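Local coordinates for electron transfer flavoprotein, alpha subunit (Thermotoga maritima, PDB 7KOE) that probably carries electrons between redox partners as the alpha subunit of an FAD-containing electron transfer flavoprotein, at residues K55-K69 / L171-E185. Numbering follows the deposited sequence.
Sequences KEAIQRGADKVLYVK and LPPDPERTGEIIEEE
Val65 bonds through its backbone to both Glu180 and Ile182, where strand 181-185 joins strand 65-69 in parallel, forming one margin of the Rossmann-like sheet of the electron transfer flavoprotein domain. Val65 N donates to Glu180 O, Val65 O accepts Ile182 N at 2.7 Å, and Tyr67 N donates to Ile182 O; Lys69 N closes the series on Glu184 O.

Apolar packing fills the corner between helix 51-60 and the sheet. Ile181 sends CD1 and CG1 towards Ile58 CD1, with CG1 3.7 Å from it, while its CG2 lies against Tyr67 CB and Val65 CG1.

At the helix C-terminus, Gln59 O accepts Asp174 N in a nearly straight bond (170° at the hydrogen). Arg60 bends at chi2 (-73°), bringing its guanidinium edge to Leu171 O, 2.9 Å from NH1, with Pro173 CD over one face. An alanine here would remove that donor and is likely to leave Leu171 O without this bond and Pro173 less well covered.

Charge pairs finish the contact. Arg177 NH2 reaches Asp63 OD1, which Arg30 also engages. Lys69 folds CD over the centre of the Tyr67 ring, and its NZ meets Glu185 OE2 at 2.9 Å, nearly end-on to the C-O bond.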
loop_
_atom_site.group_PDB
_atom_site.type_symbol
_atom_site.label_atom_id
_atom_site.label_comp_id
_atom_site.label_asym_id
_atom_site.label_seq_id
_atom_site.Cartn_x
_atom_site.Cartn_y
_atom_site.Cartn_z
ATOM N N LYS B 55 0.674 -34.889 -56.205
ATOM C CA LYS B 55 1.816 -35.691 -55.794
ATOM C C LYS B 55 2.887 -34.855 -55.112
ATOM O O LYS B 55 3.662 -35.394 -54.313
ATOM C CB LYS B 55 2.422 -36.409 -57.001
ATOM C CG LYS B 55 1.555 -37.515 -57.569
ATOM C CD LYS B 55 2.394 -38.531 -58.327
ATOM C CE LYS B 55 3.192 -37.876 -59.442
ATOM N NZ LYS B 55 2.327 -37.508 -60.594
ATOM N N GLU B 56 2.948 -33.556 -55.413
ATOM C CA GLU B 56 3.911 -32.680 -54.757
ATOM C C GLU B 56 3.550 -32.455 -53.296
ATOM O O GLU B 56 4.441 -32.263 -52.462
ATOM C CB GLU B 56 3.999 -31.351 -55.517
ATOM C CG GLU B 56 5.004 -30.339 -54.983
ATOM C CD GLU B 56 6.442 -30.794 -55.127
ATOM O OE1 GLU B 56 6.739 -31.577 -56.053
ATOM O OE2 GLU B 56 7.282 -30.365 -54.308
ATOM N N ALA B 57 2.258 -32.505 -52.964
ATOM C CA ALA B 57 1.835 -32.346 -51.577
ATOM C C ALA B 57 2.281 -33.524 -50.722
ATOM O O ALA B 57 2.671 -33.343 -49.562
ATOM C CB ALA B 57 0.320 -32.184 -51.509
ATOM N N ILE B 58 2.251 -34.734 -51.286
ATOM C CA ILE B 58 2.657 -35.921 -50.544
ATOM C C ILE B 58 4.163 -35.934 -50.327
ATOM O O ILE B 58 4.646 -36.434 -49.306
ATOM C CB ILE B 58 2.171 -37.183 -51.277
ATOM C CG1 ILE B 58 0.733 -36.983 -51.747
ATOM C CG2 ILE B 58 2.241 -38.393 -50.368
ATOM C CD1 ILE B 58 0.139 -38.178 -52.439
ATOM N N GLN B 59 4.929 -35.374 -51.264
ATOM C CA GLN B 59 6.359 -35.214 -51.043
ATOM C C GLN B 59 6.662 -34.155 -49.994
ATOM O O GLN B 59 7.714 -34.224 -49.349
ATOM C CB GLN B 59 7.059 -34.862 -52.353
ATOM C CG GLN B 59 6.917 -35.921 -53.425
ATOM C CD GLN B 59 7.545 -35.505 -54.733
ATOM O OE1 GLN B 59 8.515 -34.748 -54.755
ATOM N NE2 GLN B 59 6.992 -35.993 -55.837
ATOM N N ARG B 60 5.768 -33.184 -49.801
ATOM C CA ARG B 60 5.970 -32.168 -48.776
ATOM C C ARG B 60 5.495 -32.620 -47.403
ATOM O O ARG B 60 5.840 -31.982 -46.405
ATOM C CB ARG B 60 5.261 -30.870 -49.163
ATOM C CG ARG B 60 5.838 -30.193 -50.387
ATOM C CD ARG B 60 7.166 -29.542 -50.089
ATOM N NE ARG B 60 7.655 -28.778 -51.231
ATOM C CZ ARG B 60 8.694 -27.951 -51.185
ATOM N NH1 ARG B 60 9.359 -27.782 -50.052
ATOM N NH2 ARG B 60 9.069 -27.295 -52.272
ATOM N N GLY B 61 4.712 -33.690 -47.325
ATOM C CA GLY B 61 4.353 -34.227 -46.030
ATOM C C GLY B 61 2.883 -34.539 -45.851
ATOM O O GLY B 61 2.463 -34.905 -44.752
ATOM N N ALA B 62 2.085 -34.394 -46.904
ATOM C CA ALA B 62 0.678 -34.758 -46.820
ATOM C C ALA B 62 0.555 -36.271 -46.737
ATOM O O ALA B 62 1.123 -36.990 -47.568
ATOM C CB ALA B 62 -0.089 -34.222 -48.023
ATOM N N ASP B 63 -0.154 -36.758 -45.715
ATOM C CA ASP B 63 -0.341 -38.199 -45.583
ATOM C C ASP B 63 -1.248 -38.725 -46.682
ATOM O O ASP B 63 -0.893 -39.674 -47.387
ATOM C CB ASP B 63 -0.918 -38.540 -44.210
ATOM C CG ASP B 63 0.035 -38.216 -43.085
ATOM O OD1 ASP B 63 0.979 -37.431 -43.307
ATOM O OD2 ASP B 63 -0.163 -38.743 -41.971
ATOM N N LYS B 64 -2.403 -38.098 -46.864
ATOM C CA LYS B 64 -3.317 -38.419 -47.944
ATOM C C LYS B 64 -3.628 -37.116 -48.670
ATOM O O LYS B 64 -3.278 -36.027 -48.206
ATOM C CB LYS B 64 -4.604 -39.062 -47.413
ATOM C CG LYS B 64 -4.403 -40.099 -46.303
ATOM C CD LYS B 64 -3.650 -41.340 -46.716
ATOM C CE LYS B 64 -3.503 -42.305 -45.546
ATOM N NZ LYS B 64 -4.820 -42.855 -45.120
ATOM N N VAL B 65 -4.283 -37.213 -49.823
ATOM C CA VAL B 65 -4.688 -36.030 -50.578
ATOM C C VAL B 65 -6.121 -36.239 -51.049
ATOM O O VAL B 65 -6.422 -37.239 -51.708
ATOM C CB VAL B 65 -3.757 -35.742 -51.774
ATOM C CG1 VAL B 65 -4.435 -34.858 -52.808
ATOM C CG2 VAL B 65 -2.473 -35.076 -51.305
ATOM N N LEU B 66 -7.007 -35.316 -50.693
ATOM C CA LEU B 66 -8.368 -35.308 -51.216
ATOM C C LEU B 66 -8.377 -34.384 -52.426
ATOM O O LEU B 66 -8.433 -33.162 -52.289
ATOM C CB LEU B 66 -9.354 -34.861 -50.146
ATOM C CG LEU B 66 -10.811 -34.682 -50.555
ATOM C CD1 LEU B 66 -11.367 -35.955 -51.159
ATOM C CD2 LEU B 66 -11.627 -34.256 -49.356
ATOM N N TYR B 67 -8.297 -34.969 -53.616
ATOM C CA TYR B 67 -8.181 -34.198 -54.852
ATOM C C TYR B 67 -9.569 -34.114 -55.474
ATOM O O TYR B 67 -9.969 -34.952 -56.278
ATOM C CB TYR B 67 -7.143 -34.840 -55.766
ATOM C CG TYR B 67 -6.953 -34.234 -57.146
ATOM C CD1 TYR B 67 -7.110 -32.873 -57.372
ATOM C CD2 TYR B 67 -6.540 -35.027 -58.207
ATOM C CE1 TYR B 67 -6.920 -32.332 -58.632
ATOM C CE2 TYR B 67 -6.333 -34.492 -59.464
ATOM C CZ TYR B 67 -6.531 -33.146 -59.671
ATOM O OH TYR B 67 -6.333 -32.612 -60.921
ATOM N N VAL B 68 -10.308 -33.077 -55.088
ATOM C CA VAL B 68 -11.659 -32.849 -55.589
ATOM C C VAL B 68 -11.573 -32.358 -57.028
ATOM O O VAL B 68 -10.783 -31.461 -57.344
ATOM C CB VAL B 68 -12.405 -31.845 -54.694
ATOM C CG1 VAL B 68 -13.839 -31.677 -55.150
ATOM C CG2 VAL B 68 -12.357 -32.294 -53.246
ATOM N N LYS B 69 -12.382 -32.945 -57.901
ATOM C CA LYS B 69 -12.275 -32.743 -59.338
ATOM C C LYS B 69 -13.490 -31.999 -59.864
ATOM O O LYS B 69 -14.617 -32.492 -59.744
ATOM C CB LYS B 69 -12.146 -34.085 -60.056
ATOM C CG LYS B 69 -11.299 -35.081 -59.321
ATOM C CD LYS B 69 -9.849 -34.839 -59.630
ATOM C CE LYS B 69 -9.535 -35.133 -61.088
ATOM N NZ LYS B 69 -9.865 -36.534 -61.473
ATOM N N LEU B 171 8.712 -28.316 -45.173
ATOM C CA LEU B 171 9.431 -29.576 -45.240
ATOM C C LEU B 171 9.998 -29.767 -46.643
ATOM O O LEU B 171 9.383 -29.339 -47.625
ATOM C CB LEU B 171 8.509 -30.741 -44.898
ATOM C CG LEU B 171 8.140 -30.928 -43.429
ATOM C CD1 LEU B 171 7.102 -32.026 -43.276
ATOM C CD2 LEU B 171 9.379 -31.243 -42.611
ATOM N N PRO B 172 11.176 -30.378 -46.775
ATOM C CA PRO B 172 11.741 -30.585 -48.106
ATOM C C PRO B 172 10.973 -31.659 -48.856
ATOM O O PRO B 172 10.426 -32.592 -48.243
ATOM C CB PRO B 172 13.187 -31.025 -47.816
ATOM C CG PRO B 172 13.445 -30.609 -46.402
ATOM C CD PRO B 172 12.129 -30.747 -45.716
ATOM N N PRO B 173 10.886 -31.559 -50.190
ATOM C CA PRO B 173 10.142 -32.568 -50.960
ATOM C C PRO B 173 10.850 -33.914 -51.005
ATOM O O PRO B 173 11.917 -34.054 -51.610
ATOM C CB PRO B 173 10.035 -31.940 -52.356
ATOM C CG PRO B 173 11.147 -30.958 -52.427
ATOM C CD PRO B 173 11.363 -30.451 -51.035
ATOM N N ASP B 174 10.254 -34.912 -50.360
ATOM C CA ASP B 174 10.839 -36.244 -50.272
ATOM C C ASP B 174 10.034 -37.217 -51.121
ATOM O O ASP B 174 8.863 -37.478 -50.807
ATOM C CB ASP B 174 10.877 -36.714 -48.817
ATOM C CG ASP B 174 11.922 -37.783 -48.575
ATOM O OD1 ASP B 174 12.597 -38.191 -49.543
ATOM O OD2 ASP B 174 12.070 -38.213 -47.413
ATOM N N PRO B 175 10.604 -37.786 -52.185
ATOM C CA PRO B 175 9.867 -38.751 -53.012
ATOM C C PRO B 175 9.751 -40.144 -52.414
ATOM O O PRO B 175 9.226 -41.038 -53.083
ATOM C CB PRO B 175 10.696 -38.794 -54.310
ATOM C CG PRO B 175 11.667 -37.650 -54.218
ATOM C CD PRO B 175 11.915 -37.464 -52.766
ATOM N N GLU B 176 10.235 -40.352 -51.187
ATOM C CA GLU B 176 10.157 -41.666 -50.560
ATOM C C GLU B 176 8.729 -42.004 -50.152
ATOM O O GLU B 176 8.259 -43.123 -50.389
ATOM C CB GLU B 176 11.091 -41.712 -49.349
ATOM C CG GLU B 176 10.944 -42.942 -48.467
ATOM C CD GLU B 176 11.361 -42.677 -47.033
ATOM O OE1 GLU B 176 10.653 -41.918 -46.338
ATOM O OE2 GLU B 176 12.397 -43.224 -46.600
ATOM N N ARG B 177 8.020 -41.054 -49.557
ATOM C CA ARG B 177 6.695 -41.318 -49.024
ATOM C C ARG B 177 5.636 -41.203 -50.111
ATOM O O ARG B 177 5.752 -40.399 -51.038
ATOM C CB ARG B 177 6.374 -40.357 -47.881
ATOM C CG ARG B 177 6.632 -38.891 -48.191
ATOM C CD ARG B 177 6.339 -38.039 -46.970
ATOM N NE ARG B 177 5.012 -38.321 -46.434
ATOM C CZ ARG B 177 4.711 -38.302 -45.141
ATOM N NH1 ARG B 177 5.645 -38.014 -44.246
ATOM N NH2 ARG B 177 3.475 -38.572 -44.742
ATOM N N THR B 178 4.609 -42.042 -49.996
ATOM C CA THR B 178 3.438 -42.002 -50.857
ATOM C C THR B 178 2.191 -41.971 -49.986
ATOM O O THR B 178 2.243 -42.182 -48.773
ATOM C CB THR B 178 3.371 -43.205 -51.811
ATOM O OG1 THR B 178 3.361 -44.418 -51.049
ATOM C CG2 THR B 178 4.551 -43.208 -52.779
ATOM N N GLY B 179 1.063 -41.691 -50.625
ATOM C CA GLY B 179 -0.211 -41.642 -49.936
ATOM C C GLY B 179 -1.335 -41.806 -50.926
ATOM O O GLY B 179 -1.143 -41.658 -52.136
ATOM N N GLU B 180 -2.521 -42.116 -50.407
ATOM C CA GLU B 180 -3.682 -42.300 -51.273
ATOM C C GLU B 180 -4.172 -40.934 -51.749
ATOM O O GLU B 180 -4.200 -39.964 -50.985
ATOM C CB GLU B 180 -4.787 -43.095 -50.569
ATOM C CG GLU B 180 -5.629 -42.378 -49.521
ATOM C CD GLU B 180 -6.566 -43.298 -48.764
ATOM O OE1 GLU B 180 -6.551 -44.523 -49.011
ATOM O OE2 GLU B 180 -7.329 -42.777 -47.917
ATOM N N ILE B 181 -4.435 -40.816 -53.045
ATOM C CA ILE B 181 -5.042 -39.609 -53.591
ATOM C C ILE B 181 -6.508 -39.916 -53.867
ATOM O O ILE B 181 -6.826 -40.706 -54.756
ATOM C CB ILE B 181 -4.318 -39.142 -54.854
ATOM C CG1 ILE B 181 -2.841 -38.884 -54.547
ATOM C CG2 ILE B 181 -4.962 -37.881 -55.396
ATOM C CD1 ILE B 181 -2.048 -38.363 -55.718
ATOM N N ILE B 182 -7.402 -39.304 -53.104
ATOM C CA ILE B 182 -8.830 -39.552 -53.261
ATOM C C ILE B 182 -9.384 -38.565 -54.277
ATOM O O ILE B 182 -9.413 -37.355 -54.029
ATOM C CB ILE B 182 -9.568 -39.429 -51.922
ATOM C CG1 ILE B 182 -8.963 -40.366 -50.877
ATOM C CG2 ILE B 182 -11.042 -39.713 -52.112
ATOM C CD1 ILE B 182 -8.145 -39.654 -49.823
ATOM N N GLU B 183 -9.828 -39.073 -55.420
ATOM C CA GLU B 183 -10.511 -38.248 -56.405
ATOM C C GLU B 183 -12.014 -38.353 -56.193
ATOM O O GLU B 183 -12.590 -39.440 -56.303
ATOM C CB GLU B 183 -10.152 -38.649 -57.838
ATOM C CG GLU B 183 -8.766 -38.214 -58.287
ATOM C CD GLU B 183 -7.684 -39.194 -57.902
ATOM O OE1 GLU B 183 -8.017 -40.263 -57.351
ATOM O OE2 GLU B 183 -6.498 -38.898 -58.156
ATOM N N GLU B 184 -12.637 -37.225 -55.881
ATOM C CA GLU B 184 -14.087 -37.115 -55.795
ATOM C C GLU B 184 -14.510 -36.185 -56.923
ATOM O O GLU B 184 -14.324 -34.967 -56.835
ATOM C CB GLU B 184 -14.524 -36.593 -54.428
ATOM C CG GLU B 184 -16.029 -36.471 -54.259
ATOM C CD GLU B 184 -16.740 -37.811 -54.231
ATOM O OE1 GLU B 184 -16.131 -38.810 -53.791
ATOM O OE2 GLU B 184 -17.911 -37.863 -54.660
ATOM N N GLU B 185 -15.052 -36.758 -57.993
ATOM C CA GLU B 185 -15.445 -35.973 -59.159
ATOM C C GLU B 185 -16.714 -35.210 -58.808
ATOM O O GLU B 185 -17.826 -35.740 -58.896
ATOM C CB GLU B 185 -15.643 -36.872 -60.370
ATOM C CG GLU B 185 -14.369 -37.102 -61.173
ATOM C CD GLU B 185 -13.450 -38.124 -60.529
ATOM O OE1 GLU B 185 -13.955 -39.092 -59.928
ATOM O OE2 GLU B 185 -12.214 -37.968 -60.635
#